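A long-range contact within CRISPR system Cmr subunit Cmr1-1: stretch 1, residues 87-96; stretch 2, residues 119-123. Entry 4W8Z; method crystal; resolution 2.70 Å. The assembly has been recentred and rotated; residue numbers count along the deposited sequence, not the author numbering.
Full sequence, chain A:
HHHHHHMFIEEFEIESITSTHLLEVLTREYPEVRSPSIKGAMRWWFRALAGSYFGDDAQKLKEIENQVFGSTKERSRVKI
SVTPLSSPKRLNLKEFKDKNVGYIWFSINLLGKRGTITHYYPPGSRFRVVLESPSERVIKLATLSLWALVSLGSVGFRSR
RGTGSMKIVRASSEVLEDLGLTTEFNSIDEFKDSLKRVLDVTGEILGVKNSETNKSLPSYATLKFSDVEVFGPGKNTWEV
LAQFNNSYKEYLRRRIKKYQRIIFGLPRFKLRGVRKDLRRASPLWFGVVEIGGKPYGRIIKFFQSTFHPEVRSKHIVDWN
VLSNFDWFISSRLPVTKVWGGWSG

Stretch 1, residues 87-96: SPKRLNLKEF
Stretch 2 (119-123) HYYPP

The two stretches meet as a very short antiparallel ladder, with Lys-89 and Arg-90 on one strand and His-119 and Tyr-120 on the other, burying 525 Å² in all. Stretch 1 is extended from Ser-87 to Asn-92, then makes a type I turn from Asn-92 to Glu-95 that leads into a helix. Asn-92 (chi1 t) caps this turn, its OD1 accepting from Lys-94 N at 3.0 Å, while Glu-95 N bonds to Asn-92 O at 3.1 Å.

His-119 (phi/psi -126/158) sits opposite Arg-90 in a non-hydrogen-bonded pair, CA to CA 4.8 Å. Its CA lies 3.1 Å from Lys-89 O, a CA-H...O contact that supplements the ladder. With chi1 m and chi2 76°, the flat imidazole offers one face to Arg-90, whose CD stands 4.2 Å from the centroid of the His-119 ring in a CH-pi contact, while His-119 ND1 hydrogen-bonds elsewhere in the structure. Arg-90 reaches it with chi1 t and chi2 p; an arginine suits this exposed place because its aliphatic portion can cover a ring while its guanidinium NH2 hydrogen-bonds elsewhere in the structure. Pro-88 CB also packs 3.7 Å from His-119 CB.

Tyr-120 (-148/180) is the centre of the contact. It pairs with Lys-89, CA to CA 5.7 Å, through two backbone hydrogen bonds: Lys-89 N to Tyr-120 O, 2.9 Å and 166°, and Tyr-120 N to Lys-89 O, 3.1 Å and 155°. Both side chains leave the same face of the sheet. The Tyr-120 side chain, chi1 p and chi2 -62°, swings its end in closer to stretch 1, across the line of the chain. Leu-91 (chi1 t, chi2 p) covers one ring face, its CD1 4.0 Å from Tyr-120 CD1, and Arg-90 O lies at the ring edge, 3.7 Å from Tyr-120 CE1. A long aromatic side chain suits this position: its ring gives leucine an apolar surface, and Tyr-120 OH comes within 3.7 Å of Glu-95 OE1, at the last residue of the turn.

Tyr-121 (-107/105) has left the strand. Its CB points away, but the side chain is long enough for chi1 m and chi2 -73° to bring the ring back, so that Pro-88 CG is 3.8 Å from Tyr-121 CZ. Proline, with no amide hydrogen to donate, fits just before the bonded Lys-89 and presents a rigid apolar ring.

Pro-122 (-74/162, C-gamma endo) points toward stretch 1, its CG 3.6 Å from Lys-89 CG. The lysine (m, m, t, m) packs its methylenes here, then turns its end away, NZ donating to Ser-87 O at 2.7 Å and Ser-87 OG at 3.2 Å. Pro-123 makes no contact.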

# COMPACT_ATOMS: atom_id res chain seq x y z
N SER A 87 -10.54 17.43 11.42
CA SER A 87 -11.94 17.24 11.08
C SER A 87 -12.06 17.00 9.58
O SER A 87 -11.34 17.62 8.79
CB SER A 87 -12.77 18.45 11.51
OG SER A 87 -12.25 19.64 10.95
N PRO A 88 -12.96 16.09 9.18
CA PRO A 88 -13.22 15.86 7.76
C PRO A 88 -13.63 17.15 7.06
O PRO A 88 -14.30 17.97 7.68
CB PRO A 88 -14.35 14.84 7.76
CG PRO A 88 -14.20 14.13 9.06
CD PRO A 88 -13.71 15.16 10.04
N LYS A 89 -13.24 17.33 5.81
CA LYS A 89 -13.53 18.56 5.08
C LYS A 89 -14.46 18.29 3.90
O LYS A 89 -14.59 17.15 3.46
CB LYS A 89 -12.24 19.22 4.60
CG LYS A 89 -11.23 19.51 5.70
CD LYS A 89 -11.75 20.57 6.66
CE LYS A 89 -10.65 21.06 7.59
NZ LYS A 89 -10.19 20.01 8.55
N ARG A 90 -15.10 19.34 3.40
CA ARG A 90 -16.06 19.22 2.31
C ARG A 90 -15.37 18.83 1.01
O ARG A 90 -14.31 19.36 0.68
CB ARG A 90 -16.83 20.53 2.13
CG ARG A 90 -18.16 20.38 1.42
CD ARG A 90 -19.08 19.45 2.19
NE ARG A 90 -20.44 19.44 1.64
CZ ARG A 90 -20.81 18.70 0.60
NH1 ARG A 90 -22.07 18.76 0.17
NH2 ARG A 90 -19.94 17.91 -0.01
N LEU A 91 -15.98 17.91 0.27
CA LEU A 91 -15.40 17.42 -0.98
C LEU A 91 -15.78 18.31 -2.16
O LEU A 91 -16.96 18.54 -2.42
CB LEU A 91 -15.83 15.98 -1.25
CG LEU A 91 -15.37 15.38 -2.57
CD1 LEU A 91 -13.85 15.26 -2.61
CD2 LEU A 91 -16.01 14.02 -2.82
N ASN A 92 -14.76 18.80 -2.86
CA ASN A 92 -14.97 19.59 -4.07
C ASN A 92 -14.86 18.71 -5.32
O ASN A 92 -13.79 18.20 -5.64
CB ASN A 92 -13.95 20.73 -4.13
CG ASN A 92 -14.10 21.61 -5.36
OD1 ASN A 92 -15.09 21.50 -6.10
ND2 ASN A 92 -13.13 22.48 -5.59
N LEU A 93 -15.98 18.54 -6.02
CA LEU A 93 -16.03 17.64 -7.17
C LEU A 93 -15.28 18.19 -8.38
O LEU A 93 -14.98 17.46 -9.33
CB LEU A 93 -17.48 17.33 -7.54
CG LEU A 93 -18.24 16.54 -6.47
CD1 LEU A 93 -19.64 16.20 -6.96
CD2 LEU A 93 -17.48 15.28 -6.09
N LYS A 94 -14.96 19.48 -8.34
CA LYS A 94 -14.18 20.11 -9.40
C LYS A 94 -12.74 19.62 -9.37
O LYS A 94 -12.01 19.74 -10.35
CB LYS A 94 -14.23 21.64 -9.27
N GLU A 95 -12.33 19.06 -8.23
CA GLU A 95 -10.95 18.65 -7.99
C GLU A 95 -10.42 17.61 -8.99
O GLU A 95 -9.24 17.61 -9.33
CB GLU A 95 -10.82 18.10 -6.57
CG GLU A 95 -9.42 17.62 -6.20
CD GLU A 95 -8.99 18.11 -4.83
OE1 GLU A 95 -8.91 17.29 -3.89
OE2 GLU A 95 -8.73 19.33 -4.69
N PHE A 96 -11.31 16.74 -9.47
CA PHE A 96 -10.89 15.65 -10.34
C PHE A 96 -10.43 16.14 -11.72
O PHE A 96 -9.35 15.76 -12.19
CB PHE A 96 -12.03 14.64 -10.48
CG PHE A 96 -12.43 14.01 -9.17
CD1 PHE A 96 -11.79 12.86 -8.72
CD2 PHE A 96 -13.41 14.57 -8.38
CE1 PHE A 96 -12.13 12.29 -7.51
CE2 PHE A 96 -13.77 14.00 -7.17
CZ PHE A 96 -13.12 12.86 -6.73
N HIS A 119 -17.62 14.12 2.72
CA HIS A 119 -16.38 14.58 3.34
C HIS A 119 -15.23 13.58 3.17
O HIS A 119 -15.45 12.39 2.95
CB HIS A 119 -16.60 14.86 4.82
CG HIS A 119 -17.64 15.90 5.08
ND1 HIS A 119 -18.99 15.65 4.98
CD2 HIS A 119 -17.53 17.20 5.45
CE1 HIS A 119 -19.66 16.75 5.27
NE2 HIS A 119 -18.80 17.71 5.56
N TYR A 120 -14.01 14.09 3.28
CA TYR A 120 -12.81 13.26 3.21
C TYR A 120 -11.74 13.87 4.10
O TYR A 120 -11.97 14.90 4.74
CB TYR A 120 -12.31 13.14 1.76
CG TYR A 120 -11.66 14.39 1.20
CD1 TYR A 120 -12.37 15.58 1.07
CD2 TYR A 120 -10.34 14.38 0.78
CE1 TYR A 120 -11.77 16.72 0.56
CE2 TYR A 120 -9.74 15.51 0.25
CZ TYR A 120 -10.46 16.67 0.15
OH TYR A 120 -9.84 17.79 -0.37
N TYR A 121 -10.58 13.24 4.15
CA TYR A 121 -9.44 13.80 4.87
C TYR A 121 -8.40 14.31 3.88
O TYR A 121 -7.69 13.51 3.26
CB TYR A 121 -8.82 12.78 5.82
CG TYR A 121 -9.65 12.47 7.05
CD1 TYR A 121 -9.76 13.39 8.08
CD2 TYR A 121 -10.31 11.25 7.18
CE1 TYR A 121 -10.51 13.11 9.21
CE2 TYR A 121 -11.06 10.96 8.31
CZ TYR A 121 -11.15 11.90 9.32
OH TYR A 121 -11.90 11.61 10.44
N PRO A 122 -8.31 15.63 3.72
CA PRO A 122 -7.39 16.23 2.74
C PRO A 122 -5.94 16.16 3.21
O PRO A 122 -5.71 15.93 4.40
CB PRO A 122 -7.88 17.68 2.65
CG PRO A 122 -8.45 17.94 4.00
CD PRO A 122 -9.09 16.66 4.44
N PRO A 123 -4.98 16.33 2.28
CA PRO A 123 -3.56 16.38 2.64
C PRO A 123 -3.31 17.32 3.82
O PRO A 123 -3.74 18.47 3.78
CB PRO A 123 -2.89 16.90 1.37
CG PRO A 123 -3.78 16.41 0.28
CD PRO A 123 -5.18 16.44 0.82